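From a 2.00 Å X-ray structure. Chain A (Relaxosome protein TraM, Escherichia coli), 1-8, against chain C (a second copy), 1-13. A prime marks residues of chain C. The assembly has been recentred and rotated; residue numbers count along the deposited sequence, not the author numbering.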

# COMPACT_ATOMS: atom_id res chain seq x y z
N ALA A 1 -12.40 18.94 8.45
CA ALA A 1 -13.52 18.64 7.55
C ALA A 1 -14.18 17.33 7.94
O ALA A 1 -13.49 16.36 8.27
CB ALA A 1 -13.04 18.57 6.11
N LYS A 2 -15.51 17.30 7.87
CA LYS A 2 -16.29 16.14 8.22
C LYS A 2 -16.57 15.33 6.95
O LYS A 2 -16.96 15.90 5.93
CB LYS A 2 -17.60 16.54 8.89
CG LYS A 2 -18.35 15.36 9.50
CD LYS A 2 -19.70 15.76 10.08
CE LYS A 2 -20.38 14.58 10.78
NZ LYS A 2 -21.67 14.97 11.43
N VAL A 3 -16.39 14.01 7.02
CA VAL A 3 -16.72 13.16 5.87
C VAL A 3 -17.63 12.00 6.27
O VAL A 3 -17.58 11.50 7.40
CB VAL A 3 -15.46 12.58 5.17
CG1 VAL A 3 -14.59 13.69 4.70
CG2 VAL A 3 -14.66 11.72 6.09
N ASN A 4 -18.46 11.58 5.33
CA ASN A 4 -19.37 10.46 5.53
C ASN A 4 -18.97 9.34 4.62
O ASN A 4 -18.99 9.50 3.41
CB ASN A 4 -20.80 10.88 5.26
CG ASN A 4 -21.17 12.13 6.01
OD1 ASN A 4 -21.43 13.18 5.41
ND2 ASN A 4 -21.17 12.04 7.34
N LEU A 5 -18.57 8.21 5.19
CA LEU A 5 -18.02 7.13 4.39
C LEU A 5 -18.86 5.88 4.54
O LEU A 5 -19.37 5.58 5.61
CB LEU A 5 -16.57 6.81 4.79
CG LEU A 5 -15.58 7.96 4.67
CD1 LEU A 5 -14.17 7.40 4.63
CD2 LEU A 5 -15.89 8.73 3.40
N TYR A 6 -18.96 5.15 3.44
CA TYR A 6 -19.46 3.80 3.47
C TYR A 6 -18.27 2.85 3.48
O TYR A 6 -17.36 2.97 2.65
CB TYR A 6 -20.36 3.54 2.26
CG TYR A 6 -21.68 4.25 2.38
CD1 TYR A 6 -22.73 3.70 3.13
CD2 TYR A 6 -21.89 5.47 1.78
CE1 TYR A 6 -23.97 4.37 3.25
CE2 TYR A 6 -23.10 6.16 1.91
CZ TYR A 6 -24.13 5.60 2.64
OH TYR A 6 -25.33 6.30 2.74
N ILE A 7 -18.23 1.92 4.43
CA ILE A 7 -17.21 0.89 4.38
C ILE A 7 -17.85 -0.48 4.55
O ILE A 7 -18.86 -0.62 5.23
CB ILE A 7 -16.11 1.09 5.43
CG1 ILE A 7 -16.65 0.93 6.85
CG2 ILE A 7 -15.41 2.44 5.24
CD1 ILE A 7 -15.58 0.91 7.92
N SER A 8 -17.26 -1.48 3.92
CA SER A 8 -17.79 -2.84 3.97
C SER A 8 -17.76 -3.38 5.38
O SER A 8 -16.99 -2.89 6.22
CB SER A 8 -17.00 -3.76 3.04
OG SER A 8 -15.65 -3.83 3.45
N ALA C 1 -21.34 -0.52 6.16
CA ALA C 1 -21.40 0.36 7.34
C ALA C 1 -21.15 1.83 6.98
O ALA C 1 -20.21 2.16 6.26
CB ALA C 1 -20.40 -0.11 8.40
N LYS C 2 -22.00 2.72 7.47
CA LYS C 2 -21.78 4.14 7.30
C LYS C 2 -20.87 4.67 8.42
O LYS C 2 -21.06 4.33 9.59
CB LYS C 2 -23.12 4.88 7.27
CG LYS C 2 -23.01 6.37 7.04
CD LYS C 2 -22.58 6.68 5.63
CE LYS C 2 -22.87 8.12 5.28
NZ LYS C 2 -24.31 8.46 5.54
N VAL C 3 -19.90 5.51 8.07
CA VAL C 3 -18.91 5.96 9.05
C VAL C 3 -18.71 7.48 9.00
O VAL C 3 -18.40 8.01 7.94
CB VAL C 3 -17.54 5.25 8.82
CG1 VAL C 3 -16.44 5.86 9.66
CG2 VAL C 3 -17.68 3.74 9.09
N ASN C 4 -18.85 8.16 10.13
CA ASN C 4 -18.58 9.59 10.17
C ASN C 4 -17.19 9.90 10.72
O ASN C 4 -16.77 9.39 11.77
CB ASN C 4 -19.63 10.34 11.00
CG ASN C 4 -20.91 10.60 10.22
OD1 ASN C 4 -21.00 10.30 9.03
ND2 ASN C 4 -21.91 11.16 10.90
N LEU C 5 -16.48 10.76 10.01
CA LEU C 5 -15.11 11.04 10.36
C LEU C 5 -14.74 12.49 10.11
O LEU C 5 -15.15 13.07 9.12
CB LEU C 5 -14.21 10.12 9.54
CG LEU C 5 -12.78 9.90 10.01
CD1 LEU C 5 -12.79 9.50 11.48
CD2 LEU C 5 -12.16 8.81 9.14
N TYR C 6 -13.96 13.06 11.03
CA TYR C 6 -13.35 14.36 10.81
C TYR C 6 -11.90 14.17 10.35
O TYR C 6 -11.12 13.51 11.01
CB TYR C 6 -13.42 15.20 12.07
CG TYR C 6 -14.82 15.63 12.42
CD1 TYR C 6 -15.74 14.72 12.95
CD2 TYR C 6 -15.23 16.94 12.22
CE1 TYR C 6 -17.03 15.12 13.28
CE2 TYR C 6 -16.51 17.34 12.53
CZ TYR C 6 -17.41 16.43 13.07
OH TYR C 6 -18.69 16.82 13.38
N ILE C 7 -11.57 14.69 9.17
CA ILE C 7 -10.23 14.56 8.63
C ILE C 7 -9.56 15.94 8.57
O ILE C 7 -10.22 16.96 8.77
CB ILE C 7 -10.23 13.89 7.24
CG1 ILE C 7 -10.89 14.80 6.19
CG2 ILE C 7 -10.92 12.53 7.29
CD1 ILE C 7 -10.85 14.21 4.77
N SER C 8 -8.25 15.97 8.31
CA SER C 8 -7.51 17.22 8.32
C SER C 8 -7.91 18.04 7.09
O SER C 8 -8.45 17.50 6.12
CB SER C 8 -5.99 16.96 8.34
OG SER C 8 -5.60 16.29 7.15
N ASN C 9 -7.69 19.35 7.12
CA ASN C 9 -7.97 20.20 5.96
C ASN C 9 -7.11 19.76 4.81
O ASN C 9 -7.52 19.81 3.65
CB ASN C 9 -7.68 21.68 6.23
CG ASN C 9 -8.59 22.27 7.28
OD1 ASN C 9 -9.77 21.92 7.36
ND2 ASN C 9 -8.07 23.21 8.06
N ASP C 10 -5.89 19.37 5.13
CA ASP C 10 -4.94 18.97 4.10
C ASP C 10 -5.43 17.72 3.38
O ASP C 10 -5.34 17.64 2.16
CB ASP C 10 -3.55 18.74 4.68
CG ASP C 10 -2.54 18.37 3.59
OD1 ASP C 10 -2.49 19.09 2.57
OD2 ASP C 10 -1.84 17.34 3.74
N ALA C 11 -5.98 16.77 4.12
CA ALA C 11 -6.47 15.52 3.50
C ALA C 11 -7.71 15.82 2.65
O ALA C 11 -7.87 15.30 1.54
CB ALA C 11 -6.80 14.47 4.58
N TYR C 12 -8.59 16.63 3.19
CA TYR C 12 -9.77 17.10 2.48
C TYR C 12 -9.43 17.75 1.13
O TYR C 12 -10.01 17.41 0.10
CB TYR C 12 -10.51 18.08 3.36
CG TYR C 12 -11.72 18.72 2.75
CD1 TYR C 12 -12.92 18.04 2.67
CD2 TYR C 12 -11.66 20.01 2.26
CE1 TYR C 12 -14.03 18.63 2.13
CE2 TYR C 12 -12.77 20.61 1.72
CZ TYR C 12 -13.96 19.91 1.65
OH TYR C 12 -15.07 20.51 1.11
N GLU C 13 -8.46 18.67 1.15
CA GLU C 13 -8.00 19.33 -0.08
C GLU C 13 -7.38 18.34 -1.03
O GLU C 13 -7.59 18.43 -2.23
CB GLU C 13 -7.00 20.46 0.23
CG GLU C 13 -7.59 21.61 1.01
CD GLU C 13 -6.50 22.50 1.63
OE1 GLU C 13 -5.33 22.38 1.22
OE2 GLU C 13 -6.82 23.32 2.52

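How does the start of chain C hold on to chain A? The two strands run antiparallel, so Ala1′ lies beside Ile7, and the pair exchanges two backbone hydrogen bonds: Ala1′ N to Ile7 O and Ile7 N to Ala1′ O, each 2.7 Å. Next along, Lys2′ faces Tyr6 at a non-hydrogen-bonded position, where no backbone hydrogen bonds join the pair, but the side chains pack together. Lys2′ CD sits 3.6 Å from the centroid of the Tyr6 ring, nearly on its normal, so the aliphatic part of the lysine packs over the aromatic face.

What happens at the middle of the ladder? Val3′ pairs with Leu5 through Val3′ N to Leu5 O at 2.5 Å and Leu5 N to Val3′ O at 2.8 Å, while Val3′ CG2 reaches Ile7 CD1 at 3.7 Å on the side of the sheet that carries Val3, Leu5, Val3′ and Leu5′. Asn4′ then meets its own counterpart. Here Asn4 ND2 donates to Asn4′ OD1 at a very short 2.4 Å; chi2 is 114° in Asn4 and -4° in Asn4′.

Does the second half repeat the first? Largely, with the chains exchanged. Leu5′ O accepts from Val3 N at 2.6 Å, and Leu5′ N donates to Val3 O at 2.9 Å. The Tyr6′ ring takes Lys2 CG over one face, 4.0 Å from the centroid. Lys2 is extended, with all four chi angles t, whereas Lys2′ bends at chi2 (p) and chi4 (m); a lysine lies over a tyrosine face in both cases. Ile7′ N closes on Ala1 O at 2.7 Å, and Ile7′ CD1 touches Val3 CG1 at 3.8 Å.

What does the helix add? The CA-to-CB bond of Ser8′ points away from chain A, and its OG accepts from Ala11′ N at 3.1 Å, capping the helix. One turn in, the CA-to-CB bond of Tyr12′ points toward chain A, and its CD1 lies 3.5 Å from Ala1 CB.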